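Local coordinates for protein L-Ala-D/L-Glu Epimerase (Escherichia coli, PDB 1JPD) that belongs to the enolase superfamily, joining an N-terminal domain of the mandelate racemase/muconate lactonizing enzyme family to a C-terminal modified TIM barrel, at residues E120-A125 / S297-D302; L274-M279 / P291-V296. All blocks are in the same frame, centred on the assembly; numbering follows the deposited sequence.

Contact 1 of 2, residues E120-A125 / S297-D302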
loop_
_atom_site.group_PDB
_atom_site.type_symbol
_atom_site.label_atom_id
_atom_site.label_comp_id
_atom_site.label_asym_id
_atom_site.label_seq_id
_atom_site.Cartn_x
_atom_site.Cartn_y
_atom_site.Cartn_z
ATOM N N GLU A 120 -4.024 18.335 5.760
ATOM C CA GLU A 120 -4.280 18.128 7.177
ATOM C C GLU A 120 -5.077 16.848 7.414
ATOM O O GLU A 120 -4.987 16.229 8.477
ATOM C CB GLU A 120 -5.029 19.332 7.740
ATOM C CG GLU A 120 -5.203 19.300 9.237
ATOM C CD GLU A 120 -5.756 20.601 9.764
ATOM O OE1 GLU A 120 -6.896 20.962 9.389
ATOM O OE2 GLU A 120 -5.045 21.266 10.548
ATOM N N THR A 121 -5.855 16.453 6.417
ATOM C CA THR A 121 -6.663 15.248 6.518
ATOM C C THR A 121 -6.569 14.459 5.219
ATOM O O THR A 121 -6.610 15.034 4.130
ATOM C CB THR A 121 -8.138 15.595 6.800
ATOM O OG1 THR A 121 -8.238 16.259 8.067
ATOM C CG2 THR A 121 -8.987 14.341 6.828
ATOM N N VAL A 122 -6.428 13.142 5.340
ATOM C CA VAL A 122 -6.331 12.268 4.177
ATOM C C VAL A 122 -7.463 11.249 4.203
ATOM O O VAL A 122 -7.673 10.577 5.216
ATOM C CB VAL A 122 -4.992 11.488 4.167
ATOM C CG1 VAL A 122 -4.972 10.517 2.996
ATOM C CG2 VAL A 122 -3.813 12.449 4.096
ATOM N N ILE A 123 -8.191 11.137 3.093
ATOM C CA ILE A 123 -9.289 10.176 2.987
ATOM C C ILE A 123 -8.695 8.792 2.756
ATOM O O ILE A 123 -7.956 8.577 1.791
ATOM C CB ILE A 123 -10.246 10.505 1.798
ATOM C CG1 ILE A 123 -10.977 11.828 2.056
ATOM C CG2 ILE A 123 -11.259 9.367 1.603
ATOM C CD1 ILE A 123 -11.958 12.224 0.959
ATOM N N THR A 124 -9.015 7.860 3.648
ATOM C CA THR A 124 -8.511 6.501 3.536
ATOM C C THR A 124 -9.655 5.523 3.332
ATOM O O THR A 124 -10.740 5.694 3.873
ATOM C CB THR A 124 -7.691 6.092 4.786
ATOM O OG1 THR A 124 -8.530 6.079 5.948
ATOM C CG2 THR A 124 -6.559 7.078 5.005
ATOM N N ALA A 125 -9.399 4.494 2.539
ATOM C CA ALA A 125 -10.409 3.502 2.238
ATOM C C ALA A 125 -10.800 2.655 3.437
ATOM O O ALA A 125 -9.948 2.092 4.120
ATOM C CB ALA A 125 -9.920 2.611 1.122
ATOM N N SER A 297 -4.887 9.187 -6.457
ATOM C CA SER A 297 -6.341 9.308 -6.549
ATOM C C SER A 297 -7.024 8.720 -5.320
ATOM O O SER A 297 -8.059 9.218 -4.871
ATOM C CB SER A 297 -6.855 8.582 -7.795
ATOM O OG SER A 297 -6.282 9.105 -8.981
ATOM N N PHE A 298 -6.453 7.641 -4.790
ATOM C CA PHE A 298 -6.996 6.996 -3.602
ATOM C C PHE A 298 -5.864 6.651 -2.655
ATOM O O PHE A 298 -4.770 6.308 -3.089
ATOM C CB PHE A 298 -7.746 5.711 -3.966
ATOM C CG PHE A 298 -8.846 5.913 -4.961
ATOM C CD1 PHE A 298 -8.630 5.671 -6.314
ATOM C CD2 PHE A 298 -10.093 6.382 -4.553
ATOM C CE1 PHE A 298 -9.638 5.892 -7.245
ATOM C CE2 PHE A 298 -11.104 6.606 -5.477
ATOM C CZ PHE A 298 -10.877 6.362 -6.824
ATOM N N ALA A 299 -6.132 6.756 -1.360
ATOM C CA ALA A 299 -5.140 6.424 -0.353
ATOM C C ALA A 299 -5.713 5.326 0.532
ATOM O O ALA A 299 -6.759 5.508 1.157
ATOM C CB ALA A 299 -4.804 7.644 0.488
ATOM N N ASP A 300 -5.043 4.181 0.562
ATOM C CA ASP A 300 -5.469 3.068 1.401
ATOM C C ASP A 300 -4.317 2.871 2.390
ATOM O O ASP A 300 -3.440 2.026 2.184
ATOM C CB ASP A 300 -5.690 1.818 0.545
ATOM C CG ASP A 300 -6.301 0.674 1.333
ATOM O OD1 ASP A 300 -6.696 0.898 2.497
ATOM O OD2 ASP A 300 -6.397 -0.452 0.792
ATOM N N LEU A 301 -4.324 3.669 3.460
ATOM C CA LEU A 301 -3.255 3.632 4.454
ATOM C C LEU A 301 -3.664 3.273 5.874
ATOM O O LEU A 301 -2.901 3.527 6.806
ATOM C CB LEU A 301 -2.556 4.993 4.501
ATOM C CG LEU A 301 -2.055 5.615 3.197
ATOM C CD1 LEU A 301 -1.709 7.086 3.428
ATOM C CD2 LEU A 301 -0.845 4.841 2.693
ATOM N N ASP A 302 -4.833 2.675 6.066
ATOM C CA ASP A 302 -5.248 2.368 7.428
ATOM C C ASP A 302 -4.687 1.074 8.026
ATOM O O ASP A 302 -5.194 0.575 9.026
ATOM C CB ASP A 302 -6.788 2.401 7.548
ATOM C CG ASP A 302 -7.474 1.205 6.899
ATOM O OD1 ASP A 302 -8.716 1.125 7.015
ATOM O OD2 ASP A 302 -6.790 0.353 6.285
#
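V122 meets A299 through methyl groups. Its CG1, anti to the backbone N, lies 3.8 Å from A299 CB, an apolar touch between two buried residues. At I123 the contact passes to the backbone: the carbonyl O lies 3.5 Å from A299 CB, while the side chain heads off to L150. T124 and A125 share a single acceptor, A299 O. T124 presents its CA-H, with T124 CA 3.1 Å from A299 O and an angle of 156° at the hydrogen. A125 gives the one hydrogen bond between the segments, A125 N to A299 O at 3.1 Å, bent to 145° at the hydrogen but lying in the carbonyl plane. A299 O thus takes one N-H bond, from A125, with the CA-H of T124 beside it, while the CB of A299 faces V122 CG1 and the carbonyl O of I123.

A125 also meets two carboxylates. D300 starts out away from 120-125, but its CG, anti to the backbone N, lies 4.1 Å from A125 CB, and D300 OD1 follows at 3.9 Å from the same CB. D300 OD2 is held by a salt bridge to K152 NZ. D302 OD1 lies 3.3 Å from A125 O, two acceptors with no bond between them; D302 OD2 instead takes the indole N-H of W306.

Residues 122-125 run at 76° to 299-302. The first barrel strand, 121-128, and the short, weakly bonded last one, 298-299, meet here through the A125 N bond, where the barrel closes. Strand 121-128 has 150-154 as its parallel neighbour, with L150 and K152 packed on A125, and 321-323 as its antiparallel one, where L322 meets T124 and L301. Strand 298-299 is in turn paired with 273-276.

Contact 2 of 2, residues L274-M279 / P291-V296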
loop_
_atom_site.group_PDB
_atom_site.type_symbol
_atom_site.label_atom_id
_atom_site.label_comp_id
_atom_site.label_asym_id
_atom_site.label_seq_id
_atom_site.Cartn_x
_atom_site.Cartn_y
_atom_site.Cartn_z
ATOM N N LEU A 274 -2.691 6.808 -10.194
ATOM C CA LEU A 274 -2.037 6.177 -9.054
ATOM C C LEU A 274 -2.908 5.969 -7.835
ATOM O O LEU A 274 -3.887 6.676 -7.613
ATOM C CB LEU A 274 -0.812 6.994 -8.622
ATOM C CG LEU A 274 0.224 7.430 -9.658
ATOM C CD1 LEU A 274 1.353 8.149 -8.942
ATOM C CD2 LEU A 274 0.745 6.225 -10.427
ATOM N N MET A 275 -2.519 4.986 -7.037
ATOM C CA MET A 275 -3.196 4.674 -5.794
ATOM C C MET A 275 -2.069 4.349 -4.817
ATOM O O MET A 275 -1.042 3.814 -5.223
ATOM C CB MET A 275 -4.102 3.466 -5.967
ATOM C CG MET A 275 -4.886 3.158 -4.722
ATOM S SD MET A 275 -5.807 1.628 -4.853
ATOM C CE MET A 275 -6.243 1.417 -3.150
ATOM N N LEU A 276 -2.235 4.692 -3.546
ATOM C CA LEU A 276 -1.205 4.401 -2.555
ATOM C C LEU A 276 -1.761 3.371 -1.587
ATOM O O LEU A 276 -2.784 3.610 -0.947
ATOM C CB LEU A 276 -0.799 5.669 -1.793
ATOM C CG LEU A 276 0.269 5.512 -0.696
ATOM C CD1 LEU A 276 1.575 5.065 -1.317
ATOM C CD2 LEU A 276 0.473 6.834 0.042
ATOM N N GLY A 277 -1.098 2.219 -1.490
ATOM C CA GLY A 277 -1.555 1.172 -0.590
ATOM C C GLY A 277 -0.589 0.915 0.548
ATOM O O GLY A 277 0.379 1.648 0.741
ATOM N N CYS A 278 -0.846 -0.136 1.309
ATOM C CA CYS A 278 0.019 -0.477 2.424
ATOM C C CYS A 278 -0.260 -1.917 2.780
ATOM O O CYS A 278 -1.202 -2.513 2.269
ATOM C CB CYS A 278 -0.307 0.392 3.637
ATOM S SG CYS A 278 -1.884 -0.088 4.444
ATOM N N MET A 279 0.568 -2.473 3.655
ATOM C CA MET A 279 0.395 -3.842 4.145
ATOM C C MET A 279 -0.006 -3.629 5.605
ATOM O O MET A 279 -0.209 -2.484 6.024
ATOM C CB MET A 279 1.721 -4.599 4.108
ATOM C CG MET A 279 2.412 -4.591 2.780
ATOM S SD MET A 279 1.591 -5.674 1.631
ATOM C CE MET A 279 2.765 -5.727 0.328
ATOM N N PRO A 291 4.666 10.965 1.756
ATOM C CA PRO A 291 5.139 11.842 0.680
ATOM C C PRO A 291 4.437 11.632 -0.664
ATOM O O PRO A 291 4.398 12.541 -1.490
ATOM C CB PRO A 291 6.629 11.519 0.611
ATOM C CG PRO A 291 6.960 11.239 2.035
ATOM C CD PRO A 291 5.802 10.363 2.475
ATOM N N LEU A 292 3.887 10.441 -0.878
ATOM C CA LEU A 292 3.197 10.126 -2.130
ATOM C C LEU A 292 1.732 10.574 -2.178
ATOM O O LEU A 292 1.166 10.734 -3.257
ATOM C CB LEU A 292 3.259 8.614 -2.398
ATOM C CG LEU A 292 4.627 7.987 -2.678
ATOM C CD1 LEU A 292 4.539 6.481 -2.580
ATOM C CD2 LEU A 292 5.102 8.400 -4.055
ATOM N N VAL A 293 1.126 10.778 -1.014
ATOM C CA VAL A 293 -0.281 11.160 -0.932
ATOM C C VAL A 293 -0.782 12.223 -1.914
ATOM O O VAL A 293 -1.814 12.033 -2.557
ATOM C CB VAL A 293 -0.654 11.596 0.502
ATOM C CG1 VAL A 293 -2.101 12.062 0.538
ATOM C CG2 VAL A 293 -0.462 10.429 1.467
ATOM N N PRO A 294 -0.070 13.355 -2.042
ATOM C CA PRO A 294 -0.545 14.379 -2.979
ATOM C C PRO A 294 -0.560 13.945 -4.446
ATOM O O PRO A 294 -1.104 14.653 -5.292
ATOM C CB PRO A 294 0.404 15.549 -2.720
ATOM C CG PRO A 294 1.658 14.873 -2.306
ATOM C CD PRO A 294 1.159 13.799 -1.366
ATOM N N GLN A 295 0.016 12.786 -4.751
ATOM C CA GLN A 295 0.039 12.304 -6.133
ATOM C C GLN A 295 -0.989 11.232 -6.471
ATOM O O GLN A 295 -1.159 10.892 -7.643
ATOM C CB GLN A 295 1.408 11.733 -6.494
ATOM C CG GLN A 295 2.515 12.738 -6.578
ATOM C CD GLN A 295 3.739 12.165 -7.249
ATOM O OE1 GLN A 295 3.679 11.724 -8.399
ATOM N NE2 GLN A 295 4.861 12.171 -6.538
ATOM N N VAL A 296 -1.684 10.709 -5.467
ATOM C CA VAL A 296 -2.627 9.631 -5.730
ATOM C C VAL A 296 -4.121 9.936 -5.662
ATOM O O VAL A 296 -4.557 10.813 -4.916
ATOM C CB VAL A 296 -2.314 8.434 -4.807
ATOM C CG1 VAL A 296 -0.879 7.953 -5.058
ATOM C CG2 VAL A 296 -2.482 8.838 -3.356
#
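L276 and L292 cross at about a right angle and touch by their methyls, L276 CD1 to L292 CD1 at 3.5 Å. With CG anti to the backbone N (chi1 179°), L276 reaches out from its strand, and its two methyls divide the work. CD1 takes L292, while L276 CD2 lies 4.0 Å from V293 CG2, again with the side chains crossing nearly perpendicularly; the CB of L292 is close to both methyls.

V296 spans two residues of the strand with its two methyls. Its CG1, anti to the carbonyl carbon (chi1 -59°), packs on L274 CB at 3.7 Å; its CG2 packs on L276 CB at 3.9 Å. Between them V296 CB rests near the carbonyl O of L274. L274 CD1 approaches the backbone O of Q295 at 3.9 Å, and beyond it L274 is covered by A264 and A267 of helix 257-269.

No hydrogen bond links the segments. The 3-10 segment carrying L292 and V293 holds itself together, with Q295 N bonded to L292 O.

M275 starts out away from 291-296 and touches M246, N248 and D300. This alternation is that of a barrel strand, L274 and L276 facing the outer layer and M275 the interior. The return loop after helix 283-289 packs on the strand that precedes the helix, as in the beta-alpha-beta crossover of a TIM-type barrel.

How the contacts relate
The two contacts, with centres 8 Å apart, follow one another directly in the chain: V296 of contact 2 is succeeded by S297 of contact 1. Probable hydrogen bonds tie them further, S297 N to L274 O at 2.9 Å and D300 N to L276 O at 2.8 Å, so strand 298-299 is paired with the strand whose outer side contact 2 covers. Contact 2 thus finishes the last beta-alpha-beta unit locally, while contact 1 brings that unit back to the first strand across 171 intervening residues. V293 of contact 2 also touches V122. Just beyond this pairing, D300 O packs on C278 SG at 3.5 Å, in the region where this superfamily generally places its active site.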